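Local coordinates for bifunctional endomannanase/endoglucanase (Caldanaerobius polysaccharolyticus, PDB 3W0K), which probably hydrolyses internal beta-linkages of mannan and glucan chains, at residues Asp44-Thr49 with Leu83-Gly88; Tyr89-Asn94 with Val135-Asn140. One frame throughout, in Å; residues are numbered along the deposited sequence.

Interaction 1 (Asp44-Thr49 with Leu83-Gly88)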
ATOM      1  N   ASP A  44      -7.646  -6.180  -7.644  1.00  9.24           N
ATOM      2  CA  ASP A  44      -8.664  -7.151  -7.238  1.00  9.31           C
ATOM      3  C   ASP A  44      -8.581  -8.315  -8.234  1.00  9.12           C
ATOM      4  O   ASP A  44      -8.839  -8.132  -9.424  1.00  9.08           O
ATOM      5  CB  ASP A  44     -10.039  -6.463  -7.322  1.00  9.71           C
ATOM      6  CG  ASP A  44     -11.180  -7.309  -6.781  1.00  9.63           C
ATOM      7  OD1 ASP A  44     -11.095  -8.553  -6.776  1.00  9.96           O
ATOM      8  OD2 ASP A  44     -12.193  -6.706  -6.375  1.00 10.93           O
ATOM      9  N   TYR A  45      -8.233  -9.507  -7.747  1.00  9.29           N
ATOM     10  CA  TYR A  45      -8.098 -10.678  -8.619  1.00  9.89           C
ATOM     11  C   TYR A  45      -9.376 -11.058  -9.366  1.00 10.29           C
ATOM     12  O   TYR A  45      -9.320 -11.789 -10.356  1.00  9.56           O
ATOM     13  CB  TYR A  45      -7.556 -11.889  -7.839  1.00  9.35           C
ATOM     14  CG  TYR A  45      -8.591 -12.671  -7.058  1.00 10.97           C
ATOM     15  CD1 TYR A  45      -9.165 -13.823  -7.592  1.00 11.48           C
ATOM     16  CD2 TYR A  45      -8.995 -12.264  -5.790  1.00 10.25           C
ATOM     17  CE1 TYR A  45     -10.119 -14.553  -6.886  1.00 12.13           C
ATOM     18  CE2 TYR A  45      -9.947 -12.989  -5.069  1.00 10.09           C
ATOM     19  CZ  TYR A  45     -10.504 -14.132  -5.627  1.00 11.75           C
ATOM     20  OH  TYR A  45     -11.445 -14.856  -4.932  1.00 12.34           O
ATOM     21  N   ARG A  46     -10.522 -10.563  -8.900  1.00 10.73           N
ATOM     22  CA  ARG A  46     -11.793 -10.871  -9.553  1.00 10.16           C
ATOM     23  C   ARG A  46     -11.911 -10.235 -10.938  1.00 11.29           C
ATOM     24  O   ARG A  46     -12.786 -10.607 -11.725  1.00 12.03           O
ATOM     25  CB  ARG A  46     -12.971 -10.471  -8.667  1.00 11.80           C
ATOM     26  CG  ARG A  46     -13.082 -11.302  -7.401  1.00 12.38           C
ATOM     27  CD  ARG A  46     -14.247 -10.834  -6.560  1.00 12.00           C
ATOM     28  NE  ARG A  46     -14.085  -9.433  -6.185  1.00 12.46           N
ATOM     29  CZ  ARG A  46     -15.037  -8.684  -5.641  1.00 12.93           C
ATOM     30  NH1 ARG A  46     -16.238  -9.198  -5.402  1.00 16.20           N
ATOM     31  NH2 ARG A  46     -14.785  -7.421  -5.333  1.00 14.62           N
ATOM     32  N   PHE A  47     -11.034  -9.281 -11.242  1.00 10.60           N
ATOM     33  CA  PHE A  47     -11.046  -8.658 -12.562  1.00 10.76           C
ATOM     34  C   PHE A  47     -10.686  -9.688 -13.636  1.00 11.34           C
ATOM     35  O   PHE A  47     -11.058  -9.529 -14.797  1.00 12.14           O
ATOM     36  CB  PHE A  47     -10.064  -7.485 -12.633  1.00 10.74           C
ATOM     37  CG  PHE A  47     -10.662  -6.163 -12.242  1.00 10.56           C
ATOM     38  CD1 PHE A  47     -11.504  -5.479 -13.114  1.00 10.98           C
ATOM     39  CD2 PHE A  47     -10.356  -5.579 -11.016  1.00 10.72           C
ATOM     40  CE1 PHE A  47     -12.031  -4.231 -12.772  1.00 11.13           C
ATOM     41  CE2 PHE A  47     -10.876  -4.331 -10.665  1.00  9.81           C
ATOM     42  CZ  PHE A  47     -11.715  -3.656 -11.546  1.00 11.66           C
ATOM     43  N   TRP A  48      -9.976 -10.745 -13.245  1.00 10.56           N
ATOM     44  CA  TRP A  48      -9.572 -11.783 -14.192  1.00 11.21           C
ATOM     45  C   TRP A  48      -9.949 -13.190 -13.737  1.00 12.81           C
ATOM     46  O   TRP A  48      -9.607 -14.173 -14.397  1.00 12.46           O
ATOM     47  CB  TRP A  48      -8.058 -11.709 -14.453  1.00 12.12           C
ATOM     48  CG  TRP A  48      -7.191 -12.027 -13.254  1.00 10.90           C
ATOM     49  CD1 TRP A  48      -6.867 -13.269 -12.786  1.00 11.14           C
ATOM     50  CD2 TRP A  48      -6.508 -11.092 -12.407  1.00 10.47           C
ATOM     51  NE1 TRP A  48      -6.028 -13.168 -11.709  1.00 11.59           N
ATOM     52  CE2 TRP A  48      -5.788 -11.844 -11.453  1.00 10.71           C
ATOM     53  CE3 TRP A  48      -6.431  -9.693 -12.364  1.00 10.71           C
ATOM     54  CZ2 TRP A  48      -4.997 -11.245 -10.466  1.00 11.12           C
ATOM     55  CZ3 TRP A  48      -5.645  -9.097 -11.384  1.00  9.56           C
ATOM     56  CH2 TRP A  48      -4.937  -9.876 -10.448  1.00  9.64           C
ATOM     57  N   THR A  49     -10.665 -13.283 -12.620  1.00 12.97           N
ATOM     58  CA  THR A  49     -11.064 -14.578 -12.076  1.00 13.02           C
ATOM     59  C   THR A  49     -12.557 -14.617 -11.800  1.00 13.95           C
ATOM     60  O   THR A  49     -13.077 -13.800 -11.040  1.00 14.66           O
ATOM     61  CB  THR A  49     -10.333 -14.864 -10.751  1.00 12.79           C
ATOM     62  OG1 THR A  49      -8.931 -14.632 -10.914  1.00 12.09           O
ATOM     63  CG2 THR A  49     -10.561 -16.307 -10.307  1.00 12.63           C
ATOM     64  N   LEU A  83      -1.520  -7.540  -4.853  1.00  8.26           N
ATOM     65  CA  LEU A  83      -2.814  -8.213  -4.862  1.00  8.73           C
ATOM     66  C   LEU A  83      -3.510  -7.663  -3.617  1.00  7.32           C
ATOM     67  O   LEU A  83      -3.108  -7.964  -2.489  1.00  9.08           O
ATOM     68  CB  LEU A  83      -2.684  -9.738  -4.765  1.00 10.61           C
ATOM     69  CG  LEU A  83      -2.258 -10.503  -6.021  1.00 11.32           C
ATOM     70  CD1 LEU A  83      -2.407 -12.001  -5.769  1.00 10.80           C
ATOM     71  CD2 LEU A  83      -3.117 -10.092  -7.208  1.00 14.35           C
ATOM     72  N   HIS A  84      -4.474  -6.769  -3.827  1.00  8.23           N
ATOM     73  CA  HIS A  84      -5.214  -6.164  -2.723  1.00  8.49           C
ATOM     74  C   HIS A  84      -6.268  -7.148  -2.240  1.00  9.09           C
ATOM     75  O   HIS A  84      -6.461  -7.331  -1.032  1.00  9.29           O
ATOM     76  CB  HIS A  84      -5.854  -4.851  -3.152  1.00 10.10           C
ATOM     77  CG  HIS A  84      -6.374  -4.051  -2.004  1.00 10.35           C
ATOM     78  ND1 HIS A  84      -7.676  -4.145  -1.565  1.00 12.88           N
ATOM     79  CD2 HIS A  84      -5.754  -3.189  -1.164  1.00 12.66           C
ATOM     80  CE1 HIS A  84      -7.834  -3.379  -0.500  1.00 11.42           C
ATOM     81  NE2 HIS A  84      -6.683  -2.788  -0.237  1.00 12.32           N
ATOM     82  N   ARG A  85      -7.027  -7.679  -3.193  1.00  9.06           N
ATOM     83  CA  ARG A  85      -7.989  -8.730  -2.904  1.00  8.85           C
ATOM     84  C   ARG A  85      -7.313  -9.889  -3.621  1.00  9.03           C
ATOM     85  O   ARG A  85      -7.087  -9.839  -4.837  1.00  8.95           O
ATOM     86  CB  ARG A  85      -9.383  -8.476  -3.489  1.00  9.70           C
ATOM     87  CG  ARG A  85     -10.324  -9.674  -3.251  1.00  9.20           C
ATOM     88  CD  ARG A  85     -11.772  -9.392  -3.625  1.00  9.97           C
ATOM     89  NE  ARG A  85     -12.395  -8.425  -2.724  1.00  9.67           N
ATOM     90  CZ  ARG A  85     -12.952  -8.719  -1.553  1.00 10.51           C
ATOM     91  NH1 ARG A  85     -12.980  -9.971  -1.105  1.00 10.74           N
ATOM     92  NH2 ARG A  85     -13.478  -7.746  -0.817  1.00 11.00           N
ATOM     93  N   ALA A  86      -6.861 -10.851  -2.829  1.00  9.16           N
ATOM     94  CA  ALA A  86      -6.176 -12.036  -3.328  1.00  7.94           C
ATOM     95  C   ALA A  86      -7.063 -13.244  -3.083  1.00  8.49           C
ATOM     96  O   ALA A  86      -8.049 -13.150  -2.354  1.00  8.93           O
ATOM     97  CB  ALA A  86      -4.851 -12.207  -2.579  1.00 10.06           C
ATOM     98  N   PRO A  87      -6.764 -14.381  -3.733  1.00  8.80           N
ATOM     99  CA  PRO A  87      -7.588 -15.573  -3.511  1.00  8.79           C
ATOM    100  C   PRO A  87      -7.678 -15.879  -2.017  1.00  8.70           C
ATOM    101  O   PRO A  87      -6.665 -16.153  -1.362  1.00  9.26           O
ATOM    102  CB  PRO A  87      -6.806 -16.657  -4.246  1.00  8.41           C
ATOM    103  CG  PRO A  87      -6.278 -15.916  -5.428  1.00  9.23           C
ATOM    104  CD  PRO A  87      -5.797 -14.607  -4.826  1.00  9.88           C
ATOM    105  N   GLY A  88      -8.885 -15.767  -1.474  1.00  8.29           N
ATOM    106  CA  GLY A  88      -9.097 -16.042  -0.066  1.00  8.55           C
ATOM    107  C   GLY A  88      -8.838 -14.917   0.919  1.00  9.04           C
ATOM    108  O   GLY A  88      -8.845 -15.161   2.126  1.00  8.00           O
TER
HETATM  109  O   HOH W   1     -11.953  -5.785  -3.818  1.00 10.50           O
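Tyr45 lies against the Arg85-Pro87 backbone where two neighbouring parallel strands of the (beta/alpha)8 barrel, 38-44 and 78-83, run out into their loops. The packed part centres on its ring. Pro87 CA sits 4.1 Å from the centroid of the Tyr45 ring in a CH-pi contact over one face, while Arg46 CG covers the opposite face. Tyr45 CG stands between its own backbone N and carbonyl carbon (chi1 83°), and the ring has Arg85 O at its edge. Tyr45 N donates to Arg85 O at 3.1 Å, extending the strand pairing by one step, and Glu97 takes the tyrosine hydroxyl. Beside it, Trp48 CH2 meets Leu83 CD2 at 3.7 Å, the methyl at the edge of the indole.

The other side is polar and looser. Arg46 grips Asp44 side-on, NE to OD1 and NH2 to OD2, each oxygen using its syn lone pair and lying nearly in the guanidinium plane, and Asp44 OD1 also closes an Asx turn onto Arg46 N. Arg85, whose guanidinium is salt-bridged to Glu97, runs beside Asp44 without a direct charge contact. A water bridges them, donating to Asp44 OD2 at 2.7 Å and accepting from Arg85 NE at 2.9 Å.

Interaction 2 (Tyr89-Asn94 with Val135-Asn140). With TRS (2-amino-2-hydroxymethyl-propane-1,3-diol), chain C.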
ATOM      1  N   TYR A  89      -8.591 -13.698   0.440  1.00  9.11           N
ATOM      2  CA  TYR A  89      -8.360 -12.588   1.366  1.00  8.65           C
ATOM      3  C   TYR A  89      -8.368 -11.166   0.836  1.00  8.77           C
ATOM      4  O   TYR A  89      -7.800 -10.865  -0.206  1.00  8.79           O
ATOM      5  CB  TYR A  89      -7.035 -12.755   2.133  1.00  9.51           C
ATOM      6  CG  TYR A  89      -6.810 -11.661   3.169  1.00  9.53           C
ATOM      7  CD1 TYR A  89      -7.597 -11.603   4.317  1.00  8.61           C
ATOM      8  CD2 TYR A  89      -5.852 -10.661   2.979  1.00  7.70           C
ATOM      9  CE1 TYR A  89      -7.442 -10.582   5.251  1.00  8.71           C
ATOM     10  CE2 TYR A  89      -5.690  -9.629   3.910  1.00  8.35           C
ATOM     11  CZ  TYR A  89      -6.490  -9.600   5.043  1.00  9.08           C
ATOM     12  OH  TYR A  89      -6.340  -8.607   5.988  1.00 10.01           O
ATOM     13  N   CYS A  90      -8.990 -10.293   1.623  1.00  9.15           N
ATOM     14  CA  CYS A  90      -9.004  -8.852   1.389  1.00  8.44           C
ATOM     15  C   CYS A  90      -9.305  -8.272   2.759  1.00  8.30           C
ATOM     16  O   CYS A  90     -10.181  -8.772   3.467  1.00  8.60           O
ATOM     17  CB  CYS A  90     -10.055  -8.391   0.377  1.00  8.53           C
ATOM     18  SG  CYS A  90      -9.911  -6.590   0.031  1.00  9.11           S
ATOM     19  N   ILE A  91      -8.553  -7.252   3.161  1.00  8.98           N
ATOM     20  CA  ILE A  91      -8.781  -6.647   4.467  1.00 10.79           C
ATOM     21  C   ILE A  91     -10.171  -6.010   4.524  1.00 10.69           C
ATOM     22  O   ILE A  91     -10.777  -5.916   5.593  1.00 12.62           O
ATOM     23  CB  ILE A  91      -7.669  -5.643   4.833  1.00 11.45           C
ATOM     24  CG1 ILE A  91      -7.807  -5.230   6.304  1.00 12.23           C
ATOM     25  CG2 ILE A  91      -7.709  -4.439   3.903  1.00 13.91           C
ATOM     26  CD1 ILE A  91      -6.544  -4.653   6.902  1.00 15.28           C
ATOM     27  N   ASN A  92     -10.684  -5.619   3.359  1.00 10.85           N
ATOM     28  CA  ASN A  92     -12.016  -5.034   3.256  1.00 11.60           C
ATOM     29  C   ASN A  92     -12.961  -6.110   2.743  1.00 11.12           C
ATOM     30  O   ASN A  92     -12.674  -6.764   1.736  1.00 10.88           O
ATOM     31  CB  ASN A  92     -12.018  -3.863   2.273  1.00 13.45           C
ATOM     32  CG  ASN A  92     -11.048  -2.771   2.667  1.00 16.70           C
ATOM     33  OD1 ASN A  92     -11.091  -2.260   3.785  1.00 18.66           O
ATOM     34  ND2 ASN A  92     -10.171  -2.404   1.744  1.00 19.31           N
ATOM     35  N   ARG A  93     -14.080  -6.295   3.437  1.00 10.32           N
ATOM     36  CA  ARG A  93     -15.078  -7.288   3.050  1.00 10.30           C
ATOM     37  C   ARG A  93     -14.484  -8.665   2.755  1.00  9.65           C
ATOM     38  O   ARG A  93     -14.665  -9.221   1.669  1.00  9.17           O
ATOM     39  CB  ARG A  93     -15.894  -6.792   1.850  1.00 11.55           C
ATOM     40  CG  ARG A  93     -16.711  -5.533   2.126  1.00 14.83           C
ATOM     41  CD  ARG A  93     -17.642  -5.722   3.320  1.00 17.44           C
ATOM     42  NE  ARG A  93     -18.549  -6.858   3.153  1.00 19.19           N
ATOM     43  CZ  ARG A  93     -19.712  -6.804   2.511  1.00 21.65           C
ATOM     44  NH1 ARG A  93     -20.125  -5.666   1.966  1.00 23.31           N
ATOM     45  NH2 ARG A  93     -20.466  -7.890   2.416  1.00 23.23           N
ATOM     46  N   ASN A  94     -13.766  -9.210   3.730  1.00  8.79           N
ATOM     47  CA  ASN A  94     -13.161 -10.528   3.581  1.00  8.69           C
ATOM     48  C   ASN A  94     -14.259 -11.598   3.513  1.00  9.50           C
ATOM     49  O   ASN A  94     -14.038 -12.691   2.985  1.00 10.14           O
ATOM     50  CB  ASN A  94     -12.219 -10.802   4.760  1.00  8.76           C
ATOM     51  CG  ASN A  94     -11.279 -11.958   4.505  1.00  8.39           C
ATOM     52  OD1 ASN A  94     -10.881 -12.216   3.368  1.00  9.14           O
ATOM     53  ND2 ASN A  94     -10.904 -12.655   5.570  1.00  8.10           N
ATOM     54  N   VAL A 135       0.575  -9.561  -0.745  1.00  6.71           N
ATOM     55  CA  VAL A 135      -0.817  -9.460  -0.338  1.00  7.85           C
ATOM     56  C   VAL A 135      -0.991  -8.253   0.567  1.00  8.36           C
ATOM     57  O   VAL A 135      -0.240  -8.055   1.523  1.00  9.24           O
ATOM     58  CB  VAL A 135      -1.321 -10.784   0.327  1.00  7.77           C
ATOM     59  CG1 VAL A 135      -0.429 -11.190   1.497  1.00 10.62           C
ATOM     60  CG2 VAL A 135      -2.777 -10.639   0.765  1.00  9.15           C
ATOM     61  N   ASN A 136      -1.969  -7.421   0.233  1.00  7.58           N
ATOM     62  CA  ASN A 136      -2.206  -6.219   1.008  1.00  7.41           C
ATOM     63  C   ASN A 136      -2.664  -6.451   2.437  1.00  8.87           C
ATOM     64  O   ASN A 136      -3.556  -7.252   2.694  1.00  8.70           O
ATOM     65  CB  ASN A 136      -3.231  -5.319   0.314  1.00  6.59           C
ATOM     66  CG  ASN A 136      -3.520  -4.058   1.112  1.00  7.78           C
ATOM     67  OD1 ASN A 136      -2.728  -3.122   1.109  1.00  7.73           O
ATOM     68  ND2 ASN A 136      -4.639  -4.049   1.831  1.00  8.08           N
ATOM     69  N   GLU A 137      -2.017  -5.739   3.353  1.00  8.61           N
ATOM     70  CA  GLU A 137      -2.354  -5.732   4.773  1.00  9.06           C
ATOM     71  C   GLU A 137      -2.964  -6.987   5.414  1.00  8.03           C
ATOM     72  O   GLU A 137      -4.175  -7.040   5.652  1.00  9.13           O
ATOM     73  CB  GLU A 137      -3.273  -4.527   5.030  1.00  8.36           C
ATOM     74  CG  GLU A 137      -2.651  -3.185   4.615  1.00  9.25           C
ATOM     75  CD  GLU A 137      -3.647  -2.033   4.516  1.00 11.17           C
ATOM     76  OE1 GLU A 137      -4.862  -2.273   4.343  1.00 10.88           O
ATOM     77  OE2 GLU A 137      -3.202  -0.865   4.587  1.00 10.91           O
ATOM     78  N   PRO A 138      -2.138  -8.013   5.691  1.00  8.80           N
ATOM     79  CA  PRO A 138      -2.626  -9.249   6.320  1.00  8.83           C
ATOM     80  C   PRO A 138      -3.299  -8.883   7.648  1.00  9.68           C
ATOM     81  O   PRO A 138      -3.001  -7.840   8.237  1.00 10.21           O
ATOM     82  CB  PRO A 138      -1.341 -10.051   6.539  1.00  9.15           C
ATOM     83  CG  PRO A 138      -0.483  -9.622   5.402  1.00 12.08           C
ATOM     84  CD  PRO A 138      -0.707  -8.126   5.356  1.00  9.94           C
ATOM     85  N   PRO A 139      -4.207  -9.740   8.141  1.00  9.44           N
ATOM     86  CA  PRO A 139      -4.923  -9.485   9.393  1.00  9.76           C
ATOM     87  C   PRO A 139      -4.108  -9.630  10.669  1.00  8.92           C
ATOM     88  O   PRO A 139      -2.912  -9.927  10.642  1.00 10.51           O
ATOM     89  CB  PRO A 139      -6.055 -10.506   9.341  1.00 10.49           C
ATOM     90  CG  PRO A 139      -5.398 -11.679   8.691  1.00  8.97           C
ATOM     91  CD  PRO A 139      -4.598 -11.042   7.566  1.00 10.05           C
ATOM     92  N   ASN A 140      -4.772  -9.383  11.792  1.00  9.70           N
ATOM     93  CA  ASN A 140      -4.124  -9.507  13.086  1.00 11.21           C
ATOM     94  C   ASN A 140      -3.914 -10.970  13.426  1.00 12.04           C
ATOM     95  O   ASN A 140      -4.605 -11.854  12.914  1.00 12.22           O
ATOM     96  CB  ASN A 140      -4.981  -8.869  14.179  1.00 13.87           C
ATOM     97  CG  ASN A 140      -4.857  -7.362  14.208  1.00 19.50           C
ATOM     98  OD1 ASN A 140      -3.865  -6.820  14.701  1.00 25.87           O
ATOM     99  ND2 ASN A 140      -5.863  -6.676  13.690  1.00 22.47           N
TER
HETATM  100  C   TRS C 401      -6.659   0.643   2.390  1.00 18.33           C
HETATM  101  C1  TRS C 401      -7.895  -0.259   2.629  1.00 20.02           C
HETATM  102  C2  TRS C 401      -6.148   0.260   1.020  1.00 15.96           C
HETATM  103  C3  TRS C 401      -6.911   2.148   2.205  1.00 19.96           C
HETATM  104  N   TRS C 401      -5.673   0.408   3.460  1.00 15.87           N
HETATM  105  O1  TRS C 401      -7.522  -1.696   2.383  1.00 23.87           O
HETATM  106  O2  TRS C 401      -5.220  -0.920   1.176  1.00 13.24           O
HETATM  107  O3  TRS C 401      -7.390   2.784   3.497  1.00 23.20           O
HETATM  108  O   HOH W   2      -6.058  -6.718   1.639  1.00  7.76           O
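Tyr89 sends its hydroxyl onto the backbone of the facing loop: OH donates to Glu137 O at 2.7 Å, in the carbonyl plane. Its chi1 of -176° sets CG anti to the backbone N. Tyr89 and Pro139 meet tip to tip, Tyr89 CZ lying 3.5 Å from Pro139 CD, while Val135 CG2 and Asn136 O lie at the ring edge. An alanine in place of Tyr89 would probably leave Glu137 O without this donor and open a gap beside Val135 and Pro139.

Ile91 extends the contact toward the pocket, its CD1 against Glu137 CB and its CG2 3.6 Å from Glu137 OE1. A water joins the loops, accepting from Ile91 N and Asn136 ND2 and donating to Asn136 O. Asn136 ND2 also donates to Glu137 OE1 at 3.1 Å, from above the carboxylate plane. Further out, Arg40 holds Asn136 OD1, Arg196 forms a salt bridge with Glu137 OE2, and Asp174 accepts from Glu137 N.

A Tris molecule, probably from the crystallisation liquor, occupies the pocket. Its N donates to Glu137 OE1 at 2.9 Å, and its O1 takes a weak bond from Asn92 ND2; Glu258 binds it too. Consecutive Asn136 and Glu137 just after strand 130-133 match the Asn-Glu pair of family 5 glycosidases, in which the glutamate is the acid/base. Tyr89 anchors the main chain of Glu137 while Arg196 and Asn136 hold its carboxylate, consistent with a residue positioned through both main chain and side chain.

In the fold
Both contacts are buried and gather loops that leave successive barrel strands, a worked case of a common barrel principle: the strands build the frame and the loops after them shape the pocket. Interaction 1 joins the loops after strands 38-44 and 78-83, interaction 2 those after 78-83 and 130-133, and the loop after strand 78-83 serves both. Interaction 1 still continues the sheet pairing and relies on aromatic packing and charged groups; interaction 2 has no strand pairing and relies on a hydroxyl, a water and amides beside the ligand. Their centres lie about 11 Å apart. Leu83 O probably accepts from Asn136 N, and Arg85 NH2 probably donates to Arg93 O, tying one contact to the other.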